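Local structure of Lmo1340 protein (Listeria monocytogenes, 4NLM) at residues A[152-163]-A[174-182]; A[225-236]-A[272-281]. The protein is a surface protein of unknown function that contains a YqgU-like six-bladed beta-propeller domain and is probably a lipoprotein. One frame throughout, in Å; residues are numbered along the deposited sequence. Where two conformers were deposited one is given.

Contact 1 of 2, residues A[152-163]-A[174-182]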
loop_
_atom_site.group_PDB
_atom_site.type_symbol
_atom_site.label_atom_id
_atom_site.label_comp_id
_atom_site.label_asym_id
_atom_site.label_seq_id
_atom_site.Cartn_x
_atom_site.Cartn_y
_atom_site.Cartn_z
ATOM N N VAL A 152 -10.157 -9.793 1.418
ATOM C CA VAL A 152 -10.213 -10.654 2.569
ATOM C C VAL A 152 -11.166 -10.024 3.576
ATOM O O VAL A 152 -10.947 -8.878 3.997
ATOM C CB VAL A 152 -8.812 -10.824 3.184
ATOM C CG1 VAL A 152 -8.877 -11.780 4.369
ATOM C CG2 VAL A 152 -7.829 -11.320 2.131
ATOM N N THR A 153 -12.201 -10.768 3.953
ATOM C CA THR A 153 -13.154 -10.316 4.965
ATOM C C THR A 153 -13.022 -11.144 6.228
ATOM O O THR A 153 -12.832 -12.360 6.178
ATOM C CB THR A 153 -14.606 -10.413 4.465
ATOM O OG1 THR A 153 -14.850 -11.714 3.912
ATOM C CG2 THR A 153 -14.880 -9.379 3.414
ATOM N N TYR A 154 -13.103 -10.457 7.363
ATOM C CA TYR A 154 -12.954 -11.084 8.665
ATOM C C TYR A 154 -14.237 -10.975 9.480
ATOM O O TYR A 154 -14.906 -9.943 9.430
ATOM C CB TYR A 154 -11.875 -10.369 9.479
ATOM C CG TYR A 154 -10.493 -10.440 8.910
ATOM C CD1 TYR A 154 -10.059 -9.505 7.978
ATOM C CD2 TYR A 154 -9.627 -11.460 9.267
ATOM C CE1 TYR A 154 -8.782 -9.558 7.463
ATOM C CE2 TYR A 154 -8.346 -11.531 8.738
ATOM C CZ TYR A 154 -7.928 -10.569 7.850
ATOM O OH TYR A 154 -6.661 -10.620 7.320
ATOM N N SER A 155 -14.596 -12.050 10.160
ATOM C CA SER A 155 -15.702 -12.049 11.110
ATOM C C SER A 155 -15.544 -13.273 11.986
ATOM O O SER A 155 -15.016 -14.284 11.542
ATOM C CB SER A 155 -17.034 -12.126 10.378
ATOM O OG SER A 155 -18.122 -11.981 11.268
ATOM N N PRO A 156 -15.991 -13.195 13.262
ATOM C CA PRO A 156 -15.843 -14.387 14.102
ATOM C C PRO A 156 -16.598 -15.609 13.613
ATOM O O PRO A 156 -16.252 -16.729 13.982
ATOM C CB PRO A 156 -16.405 -13.951 15.460
ATOM C CG PRO A 156 -16.454 -12.470 15.444
ATOM C CD PRO A 156 -16.485 -12.032 14.014
ATOM N N GLU A 157 -17.603 -15.401 12.772
ATOM C CA GLU A 157 -18.388 -16.506 12.268
ATOM C C GLU A 157 -17.621 -17.384 11.297
ATOM O O GLU A 157 -18.026 -18.532 11.043
ATOM C CB GLU A 157 -19.628 -16.009 11.543
ATOM C CG GLU A 157 -20.686 -15.424 12.438
ATOM C CD GLU A 157 -20.411 -14.010 12.823
ATOM O OE1 GLU A 157 -19.362 -13.478 12.450
ATOM O OE2 GLU A 157 -21.255 -13.413 13.475
ATOM N N TRP A 158 -16.570 -16.855 10.669
ATOM C CA TRP A 158 -15.807 -17.643 9.693
ATOM C C TRP A 158 -14.290 -17.433 9.702
ATOM O O TRP A 158 -13.591 -18.018 8.890
ATOM C CB TRP A 158 -16.320 -17.363 8.280
ATOM C CG TRP A 158 -16.149 -15.954 7.809
ATOM C CD1 TRP A 158 -14.995 -15.365 7.339
ATOM C CD2 TRP A 158 -17.170 -14.964 7.693
ATOM N NE1 TRP A 158 -15.249 -14.078 6.977
ATOM C CE2 TRP A 158 -16.568 -13.798 7.188
ATOM C CE3 TRP A 158 -18.536 -14.930 8.018
ATOM C CZ2 TRP A 158 -17.282 -12.650 6.952
ATOM C CZ3 TRP A 158 -19.226 -13.785 7.805
ATOM C CH2 TRP A 158 -18.620 -12.664 7.255
ATOM N N ASN A 159 -13.792 -16.633 10.636
ATOM C CA ASN A 159 -12.360 -16.285 10.754
ATOM C C ASN A 159 -11.968 -15.329 9.621
ATOM O O ASN A 159 -12.092 -14.122 9.777
ATOM C CB ASN A 159 -11.458 -17.529 10.822
ATOM C CG ASN A 159 -10.007 -17.175 11.101
ATOM O OD1 ASN A 159 -9.692 -16.038 11.458
ATOM N ND2 ASN A 159 -9.115 -18.150 10.948
ATOM N N PHE A 160 -11.578 -15.864 8.468
ATOM C CA PHE A 160 -11.338 -15.022 7.312
ATOM C C PHE A 160 -11.782 -15.790 6.076
ATOM O O PHE A 160 -11.819 -17.001 6.087
ATOM C CB PHE A 160 -9.863 -14.612 7.155
ATOM C CG PHE A 160 -8.976 -15.726 6.732
ATOM C CD1 PHE A 160 -8.420 -16.580 7.671
ATOM C CD2 PHE A 160 -8.685 -15.931 5.386
ATOM C CE1 PHE A 160 -7.591 -17.614 7.276
ATOM C CE2 PHE A 160 -7.872 -16.971 5.001
ATOM C CZ PHE A 160 -7.326 -17.812 5.940
ATOM N N GLN A 161 -12.095 -15.052 5.024
ATOM C CA GLN A 161 -12.426 -15.667 3.734
ATOM C C GLN A 161 -11.953 -14.687 2.686
ATOM O O GLN A 161 -11.721 -13.519 2.987
ATOM C CB GLN A 161 -13.917 -15.958 3.630
ATOM C CG GLN A 161 -14.736 -14.702 3.548
ATOM C CD GLN A 161 -16.224 -14.887 3.717
ATOM O OE1 GLN A 161 -16.667 -15.993 4.031
ATOM N NE2 GLN A 161 -16.994 -13.871 3.462
ATOM N N ILE A 162 -11.816 -15.186 1.472
ATOM C CA ILE A 162 -11.258 -14.415 0.337
ATOM C C ILE A 162 -12.190 -14.538 -0.857
ATOM O O ILE A 162 -12.655 -15.629 -1.186
ATOM C CB ILE A 162 -9.875 -14.924 -0.073
ATOM C CG1 ILE A 162 -8.980 -15.096 1.161
ATOM C CG2 ILE A 162 -9.238 -13.969 -1.083
ATOM C CD1 ILE A 162 -7.617 -15.618 0.783
ATOM N N GLU A 163 -12.484 -13.409 -1.479
ATOM C CA GLU A 163 -13.330 -13.368 -2.665
ATOM C C GLU A 163 -12.727 -12.444 -3.692
ATOM O O GLU A 163 -11.914 -11.599 -3.384
ATOM C CB GLU A 163 -14.716 -12.851 -2.254
ATOM C CG GLU A 163 -15.490 -13.820 -1.376
ATOM C CD GLU A 163 -16.627 -13.165 -0.605
ATOM O OE1 GLU A 163 -17.720 -13.758 -0.574
ATOM O OE2 GLU A 163 -16.441 -12.073 -0.035
ATOM N N LYS A 174 -15.383 -17.108 -5.011
ATOM C CA LYS A 174 -14.596 -17.477 -3.859
ATOM C C LYS A 174 -13.182 -17.826 -4.286
ATOM O O LYS A 174 -12.980 -18.405 -5.348
ATOM C CB LYS A 174 -15.180 -18.698 -3.179
ATOM C CG LYS A 174 -16.561 -18.445 -2.668
ATOM C CD LYS A 174 -17.083 -19.698 -2.023
ATOM C CE LYS A 174 -18.508 -19.476 -1.612
ATOM N NZ LYS A 174 -18.655 -18.378 -0.643
ATOM N N ILE A 175 -12.215 -17.473 -3.450
ATOM C CA ILE A 175 -10.804 -17.821 -3.671
ATOM C C ILE A 175 -10.424 -18.781 -2.553
ATOM O O ILE A 175 -10.423 -18.409 -1.367
ATOM C CB ILE A 175 -9.893 -16.584 -3.695
ATOM C CG1 ILE A 175 -10.315 -15.698 -4.866
ATOM C CG2 ILE A 175 -8.432 -16.987 -3.808
ATOM C CD1 ILE A 175 -9.398 -14.555 -5.149
ATOM N N ASP A 176 -10.107 -20.014 -2.937
ATOM C CA ASP A 176 -9.784 -21.071 -1.992
ATOM C C ASP A 176 -8.292 -21.081 -1.693
ATOM O O ASP A 176 -7.542 -21.933 -2.173
ATOM C CB ASP A 176 -10.239 -22.423 -2.544
ATOM C CG ASP A 176 -9.967 -23.575 -1.588
ATOM O OD1 ASP A 176 -9.748 -23.341 -0.381
ATOM O OD2 ASP A 176 -9.981 -24.730 -2.061
ATOM N N VAL A 177 -7.880 -20.101 -0.907
ATOM C CA VAL A 177 -6.489 -19.948 -0.519
ATOM C C VAL A 177 -6.507 -19.948 1.014
ATOM O O VAL A 177 -7.313 -19.258 1.622
ATOM C CB VAL A 177 -5.907 -18.685 -1.184
ATOM C CG1 VAL A 177 -4.620 -18.261 -0.509
ATOM C CG2 VAL A 177 -5.691 -18.909 -2.668
ATOM N N ALA A 178 -5.585 -20.692 1.616
ATOM C CA ALA A 178 -5.617 -20.963 3.045
ATOM C C ALA A 178 -4.896 -19.966 3.927
ATOM O O ALA A 178 -4.542 -20.281 5.056
ATOM C CB ALA A 178 -5.068 -22.365 3.300
ATOM N N SER A 179 -4.679 -18.766 3.421
ATOM C CA SER A 179 -3.988 -17.750 4.173
ATOM C C SER A 179 -4.514 -16.388 3.803
ATOM O O SER A 179 -4.882 -16.156 2.670
ATOM C CB SER A 179 -2.500 -17.812 3.867
ATOM O OG SER A 179 -1.803 -16.740 4.476
ATOM N N PRO A 180 -4.518 -15.456 4.761
ATOM C CA PRO A 180 -4.915 -14.108 4.388
ATOM C C PRO A 180 -3.771 -13.253 3.840
ATOM O O PRO A 180 -4.014 -12.132 3.428
ATOM C CB PRO A 180 -5.437 -13.537 5.709
ATOM C CG PRO A 180 -4.613 -14.216 6.746
ATOM C CD PRO A 180 -4.368 -15.602 6.219
ATOM N N PHE A 181 -2.552 -13.790 3.848
ATOM C CA PHE A 181 -1.386 -13.052 3.401
ATOM C C PHE A 181 -1.192 -13.338 1.934
ATOM O O PHE A 181 -0.537 -14.303 1.554
ATOM C CB PHE A 181 -0.171 -13.447 4.234
ATOM C CG PHE A 181 -0.442 -13.438 5.706
ATOM C CD1 PHE A 181 -0.895 -12.280 6.335
ATOM C CD2 PHE A 181 -0.249 -14.579 6.467
ATOM C CE1 PHE A 181 -1.145 -12.260 7.694
ATOM C CE2 PHE A 181 -0.499 -14.564 7.825
ATOM C CZ PHE A 181 -0.949 -13.407 8.433
ATOM N N ILE A 182 -1.757 -12.456 1.123
ATOM C CA ILE A 182 -1.863 -12.687 -0.309
ATOM C C ILE A 182 -1.508 -11.495 -1.181
ATOM O O ILE A 182 -1.348 -10.372 -0.694
ATOM C CB ILE A 182 -3.333 -13.070 -0.687
ATOM C CG1 ILE A 182 -4.265 -11.917 -0.333
ATOM C CG2 ILE A 182 -3.741 -14.351 0.004
ATOM C CD1 ILE A 182 -5.708 -12.176 -0.661
HETATM O O HOH W 1 -11.632 -18.051 1.061
HETATM O O HOH W 2 -18.958 -15.724 -2.301
HETATM O O HOH W 3 -17.149 -16.221 0.570
#
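E163 OE1 is gripped by two waters, each also accepting from K174 NZ. The opposite charges of E163 OE1 and K174 NZ, 4.7 Å apart, are thus joined through solvent. Beside them K174 and E163 form a non-hydrogen-bonded antiparallel pair, and I175 N donates to I162 O (3.0 Å) in a nearly straight bond, N-H···O 167°. A third water accepts from I162 N and donates to I175 O. I162 then packs by both branches: CG2 lies against I175 CB (3.8 Å) and meets I182 CD1 tip to tip, while I162 CD1 approaches S179 O (3.4 Å). F160 CG stands between its backbone N and carbonyl carbon (chi1 71°), which carries the ring to P180; P180 CD sits over one face, 4.0 Å from the centroid of the F160 ring. Y154 OH touches P180 CB (3.5 Å), and V152 CG2 reaches I182 CD1 tip to tip (3.6 Å). S179 OG accepts from F181 N in an ST turn and is also hydrogen-bonded to N193 O. The 174-182 linker runs from the last strand of the sheet 137-174 to strand 182-184 of the next, with I175 and I182 resting on M150 of strand 148-155 and V177 on strand 189-194.

Contact 2 of 2, residues A[225-236]-A[272-281]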
loop_
_atom_site.group_PDB
_atom_site.type_symbol
_atom_site.label_atom_id
_atom_site.label_comp_id
_atom_site.label_asym_id
_atom_site.label_seq_id
_atom_site.Cartn_x
_atom_site.Cartn_y
_atom_site.Cartn_z
ATOM N N GLN A 225 7.633 -11.939 4.912
ATOM C CA GLN A 225 6.753 -10.936 4.348
ATOM C C GLN A 225 7.073 -10.903 2.856
ATOM O O GLN A 225 8.215 -11.183 2.473
ATOM C CB GLN A 225 7.056 -9.572 4.997
ATOM C CG GLN A 225 6.075 -8.472 4.630
ATOM C CD GLN A 225 6.309 -7.225 5.453
ATOM O OE1 GLN A 225 6.595 -7.323 6.637
ATOM N NE2 GLN A 225 6.114 -6.073 4.863
ATOM N N PHE A 226 6.126 -10.522 2.001
ATOM C CA PHE A 226 6.389 -10.447 0.568
ATOM C C PHE A 226 5.521 -9.361 -0.012
ATOM O O PHE A 226 4.555 -8.914 0.597
ATOM C CB PHE A 226 6.150 -11.784 -0.103
ATOM C CG PHE A 226 4.704 -12.129 -0.258
ATOM C CD1 PHE A 226 3.975 -12.639 0.795
ATOM C CD2 PHE A 226 4.071 -11.951 -1.473
ATOM C CE1 PHE A 226 2.639 -12.951 0.659
ATOM C CE2 PHE A 226 2.740 -12.245 -1.614
ATOM C CZ PHE A 226 2.021 -12.740 -0.547
ATOM N N ALA A 227 5.869 -8.965 -1.234
ATOM C CA ALA A 227 5.094 -7.977 -1.972
ATOM C C ALA A 227 5.373 -8.196 -3.453
ATOM O O ALA A 227 6.427 -8.700 -3.803
ATOM C CB ALA A 227 5.430 -6.543 -1.529
ATOM N N VAL A 228 4.444 -7.754 -4.284
ATOM C CA VAL A 228 4.601 -7.862 -5.731
ATOM C C VAL A 228 4.352 -6.488 -6.338
ATOM O O VAL A 228 3.437 -5.760 -5.948
ATOM C CB VAL A 228 3.612 -8.900 -6.326
ATOM C CG1 VAL A 228 3.756 -9.024 -7.837
ATOM C CG2 VAL A 228 3.819 -10.244 -5.673
ATOM N N HIS A 229 5.168 -6.122 -7.301
ATOM C CA HIS A 229 4.879 -4.910 -8.039
ATOM C C HIS A 229 5.707 -4.920 -9.298
ATOM O O HIS A 229 6.867 -5.299 -9.249
ATOM C CB HIS A 229 5.170 -3.641 -7.249
ATOM C CG HIS A 229 4.380 -2.485 -7.723
ATOM N ND1 HIS A 229 3.020 -2.390 -7.504
ATOM C CD2 HIS A 229 4.742 -1.359 -8.375
ATOM C CE1 HIS A 229 2.578 -1.264 -8.028
ATOM N NE2 HIS A 229 3.599 -0.627 -8.573
ATOM N N ASP A 230 5.125 -4.434 -10.395
ATOM C CA ASP A 230 5.851 -4.292 -11.640
ATOM C C ASP A 230 6.680 -5.523 -12.017
ATOM O O ASP A 230 7.845 -5.437 -12.429
ATOM C CB ASP A 230 6.675 -3.014 -11.584
ATOM C CG ASP A 230 5.827 -1.751 -11.697
ATOM O OD1 ASP A 230 4.605 -1.814 -11.950
ATOM O OD2 ASP A 230 6.404 -0.657 -11.525
ATOM N N ASN A 231 6.039 -6.675 -11.874
ATOM C CA ASN A 231 6.608 -7.967 -12.237
ATOM C C ASN A 231 7.777 -8.404 -11.384
ATOM O O ASN A 231 8.537 -9.284 -11.757
ATOM C CB ASN A 231 7.000 -7.997 -13.726
ATOM C CG ASN A 231 5.823 -7.719 -14.651
ATOM O OD1 ASN A 231 5.906 -6.867 -15.536
ATOM N ND2 ASN A 231 4.713 -8.413 -14.429
ATOM N N VAL A 232 7.929 -7.779 -10.225
ATOM C CA VAL A 232 8.975 -8.153 -9.277
ATOM C C VAL A 232 8.323 -8.689 -8.017
ATOM O O VAL A 232 7.408 -8.075 -7.508
ATOM C CB VAL A 232 9.873 -6.961 -8.925
ATOM C CG1 VAL A 232 10.896 -7.329 -7.852
ATOM C CG2 VAL A 232 10.557 -6.457 -10.181
ATOM N N LEU A 233 8.805 -9.836 -7.553
ATOM C CA LEU A 233 8.410 -10.398 -6.288
ATOM C C LEU A 233 9.512 -10.063 -5.283
ATOM O O LEU A 233 10.676 -10.453 -5.448
ATOM C CB LEU A 233 8.271 -11.917 -6.363
ATOM C CG LEU A 233 8.143 -12.687 -5.058
ATOM C CD1 LEU A 233 6.886 -12.265 -4.302
ATOM C CD2 LEU A 233 8.133 -14.197 -5.238
ATOM N N LEU A 234 9.135 -9.323 -4.256
ATOM C CA LEU A 234 9.988 -8.986 -3.119
ATOM C C LEU A 234 9.687 -9.955 -1.991
ATOM O O LEU A 234 8.517 -10.200 -1.689
ATOM C CB LEU A 234 9.664 -7.589 -2.616
ATOM C CG LEU A 234 10.299 -7.218 -1.265
ATOM C CD1 LEU A 234 11.801 -7.031 -1.429
ATOM C CD2 LEU A 234 9.621 -5.997 -0.645
ATOM N N THR A 235 10.719 -10.545 -1.423
ATOM C CA THR A 235 10.574 -11.334 -0.223
ATOM C C THR A 235 11.466 -10.759 0.868
ATOM O O THR A 235 12.525 -10.201 0.597
ATOM C CB THR A 235 10.863 -12.828 -0.403
ATOM O OG1 THR A 235 12.188 -13.005 -0.859
ATOM C CG2 THR A 235 9.900 -13.471 -1.405
ATOM N N ILE A 236 11.032 -10.925 2.111
ATOM C CA ILE A 236 11.786 -10.490 3.288
ATOM C C ILE A 236 11.852 -11.678 4.235
ATOM O O ILE A 236 10.834 -12.320 4.505
ATOM C CB ILE A 236 11.113 -9.286 3.973
ATOM C CG1 ILE A 236 10.936 -8.118 2.999
ATOM C CG2 ILE A 236 11.905 -8.825 5.185
ATOM C CD1 ILE A 236 10.165 -6.929 3.560
ATOM N N VAL A 272 9.688 -4.738 10.804
ATOM C CA VAL A 272 10.023 -4.446 9.409
ATOM C C VAL A 272 9.735 -2.973 9.155
ATOM O O VAL A 272 8.596 -2.523 9.261
ATOM C CB VAL A 272 9.216 -5.311 8.456
ATOM C CG1 VAL A 272 9.611 -5.002 7.019
ATOM C CG2 VAL A 272 9.460 -6.784 8.751
ATOM N N PRO A 273 10.759 -2.195 8.796
ATOM C CA PRO A 273 10.525 -0.801 8.493
ATOM C C PRO A 273 9.662 -0.620 7.247
ATOM O O PRO A 273 9.502 -1.551 6.423
ATOM C CB PRO A 273 11.935 -0.244 8.262
ATOM C CG PRO A 273 12.825 -1.174 9.000
ATOM C CD PRO A 273 12.190 -2.516 8.811
ATOM N N TYR A 274 9.106 0.563 7.058
ATOM C CA TYR A 274 8.321 0.830 5.883
ATOM C C TYR A 274 9.156 0.831 4.596
ATOM O O TYR A 274 10.296 1.297 4.563
ATOM C CB TYR A 274 7.598 2.170 5.976
ATOM C CG TYR A 274 6.496 2.170 7.008
ATOM C CD1 TYR A 274 5.322 1.465 6.769
ATOM C CD2 TYR A 274 6.618 2.845 8.217
ATOM C CE1 TYR A 274 4.308 1.431 7.710
ATOM C CE2 TYR A 274 5.616 2.818 9.164
ATOM C CZ TYR A 274 4.463 2.116 8.906
ATOM O OH TYR A 274 3.474 2.086 9.869
ATOM N N PHE A 275 8.546 0.339 3.509
ATOM C CA PHE A 275 9.081 0.434 2.172
ATOM C C PHE A 275 7.988 0.969 1.268
ATOM O O PHE A 275 6.802 0.885 1.563
ATOM C CB PHE A 275 9.688 -0.892 1.668
ATOM C CG PHE A 275 8.702 -2.018 1.551
ATOM C CD1 PHE A 275 7.888 -2.177 0.410
ATOM C CD2 PHE A 275 8.613 -2.952 2.561
ATOM C CE1 PHE A 275 6.984 -3.221 0.353
ATOM C CE2 PHE A 275 7.700 -3.993 2.490
ATOM C CZ PHE A 275 6.907 -4.136 1.373
ATOM N N ASP A 276 8.398 1.507 0.130
ATOM C CA ASP A 276 7.462 2.016 -0.884
ATOM C C ASP A 276 6.883 0.857 -1.655
ATOM O O ASP A 276 7.600 0.085 -2.294
ATOM C CB ASP A 276 8.243 2.945 -1.809
ATOM C CG ASP A 276 7.515 3.336 -3.073
ATOM O OD1 ASP A 276 6.278 3.421 -3.075
ATOM O OD2 ASP A 276 8.229 3.553 -4.082
ATOM N N THR A 277 5.569 0.686 -1.576
ATOM C CA THR A 277 4.911 -0.399 -2.281
ATOM C C THR A 277 4.957 -0.257 -3.791
ATOM O O THR A 277 4.779 -1.233 -4.499
ATOM C CB THR A 277 3.457 -0.505 -1.797
ATOM O OG1 THR A 277 2.806 0.743 -2.014
ATOM C CG2 THR A 277 3.386 -0.907 -0.324
ATOM N N ASN A 278 5.243 0.938 -4.271
ATOM C CA ASN A 278 5.316 1.195 -5.675
ATOM C C ASN A 278 6.748 1.005 -6.196
ATOM O O ASN A 278 7.380 1.947 -6.663
ATOM C CB ASN A 278 4.820 2.610 -5.915
ATOM C CG ASN A 278 4.461 2.858 -7.358
ATOM O OD1 ASN A 278 3.546 2.216 -7.932
ATOM N ND2 ASN A 278 5.156 3.809 -7.960
ATOM N N PHE A 279 7.295 -0.191 -6.018
ATOM C CA PHE A 279 8.651 -0.493 -6.459
ATOM C C PHE A 279 8.682 -1.132 -7.838
ATOM O O PHE A 279 7.659 -1.595 -8.361
ATOM C CB PHE A 279 9.377 -1.373 -5.419
ATOM C CG PHE A 279 8.730 -2.709 -5.163
ATOM C CD1 PHE A 279 8.966 -3.793 -6.014
ATOM C CD2 PHE A 279 7.874 -2.902 -4.097
ATOM C CE1 PHE A 279 8.395 -5.017 -5.746
ATOM C CE2 PHE A 279 7.280 -4.119 -3.880
ATOM C CZ PHE A 279 7.535 -5.172 -4.706
ATOM N N ASP A 280 9.877 -1.126 -8.424
ATOM C CA ASP A 280 10.082 -1.749 -9.704
ATOM C C ASP A 280 11.518 -2.286 -9.799
ATOM O O ASP A 280 12.285 -2.199 -8.853
ATOM C CB ASP A 280 9.690 -0.796 -10.838
ATOM C CG ASP A 280 10.539 0.455 -10.885
ATOM O OD1 ASP A 280 11.756 0.359 -10.707
ATOM O OD2 ASP A 280 9.986 1.542 -11.142
ATOM N N LYS A 281 11.884 -2.818 -10.958
ATOM C CA LYS A 281 13.188 -3.437 -11.141
ATOM C C LYS A 281 14.358 -2.495 -10.872
ATOM O O LYS A 281 15.461 -2.960 -10.632
ATOM C CB LYS A 281 13.326 -3.939 -12.574
ATOM C CG LYS A 281 13.364 -2.801 -13.571
ATOM C CD LYS A 281 13.497 -3.347 -14.991
ATOM C CE LYS A 281 13.423 -2.256 -16.058
ATOM N NZ LYS A 281 13.666 -2.759 -17.438
HETATM O O HOH W 4 6.915 -2.920 5.896
HETATM O O HOH W 5 3.782 -3.689 -3.792
HETATM O O HOH W 6 10.031 -3.799 -13.030
#
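H229 and F279 meet edge to face, the H229 edge turned toward the F279 ring with the planes at 60° and the centroids 5.9 Å apart. H229 CB stands almost straight above the centre of the F279 ring, 3.8 Å from its centroid. The imidazole, its CG anti to the backbone N (chi1 -156°), runs along the 277-279 backbone: N278 CA and T277 O lie over one face, F279 O at the edge beside CD2. H229 NE2 makes a weak, bent bond to N278 OD1 (2.9 Å, N-H···O 121°), whose amide is steeply turned from the ring and is anchored through ND2 to S328. F279 CG stands between its own backbone N and carbonyl carbon; the outer end of its ring abuts A227, V232 and L234, with L234 CB 3.8 Å from F279 CZ. The second ring, F275, has L234 CD2 over one face, 4.0 Å from the F275 centroid, and Q225 NE2 at its edge, 3.5 Å from F275 CE2. I236 CD1 touches both F275 and V272 CG1. At the far end the D230 and D280 carboxylates lie side by side and nearly coplanar, OD2 to OD2 4.2 Å, so the charges probably repel; D280 OD1 is bonded to N282 N. Waters bridge V228 O to T277 O and D230 O to K281 N. Strands 225-229 and 232-236 form an antiparallel hairpin closed by a type I' turn; the linker leaving their sheet folds back along this first hairpin before entering strand 284-289, consistent with a blade-to-blade connection in the YqgU-like six-bladed propeller.

Contacts 1 and 2 follow one another along the chain, contact 1 closing before contact 2 opens, and their centres are about 22 Å apart. Contact 1 lies farther out, about 19 Å from the centre of the chain against about 10 Å for contact 2. They nevertheless touch directly: F226, on the side of the hairpin turned from the 272-281 linker, packs its ring on the end of the 174-182 linker, with F226 CE1 3.6 Å from F181 O and F226 CZ 3.8 Å from I182 C. In both, waters bridge the backbones of hairpin and linker; in contact 1 the hairpin brings the F160 ring to the linker, whereas in contact 2 the linker supplies two rings, F275 and F279. Neither can be tied to a known active site or ligand.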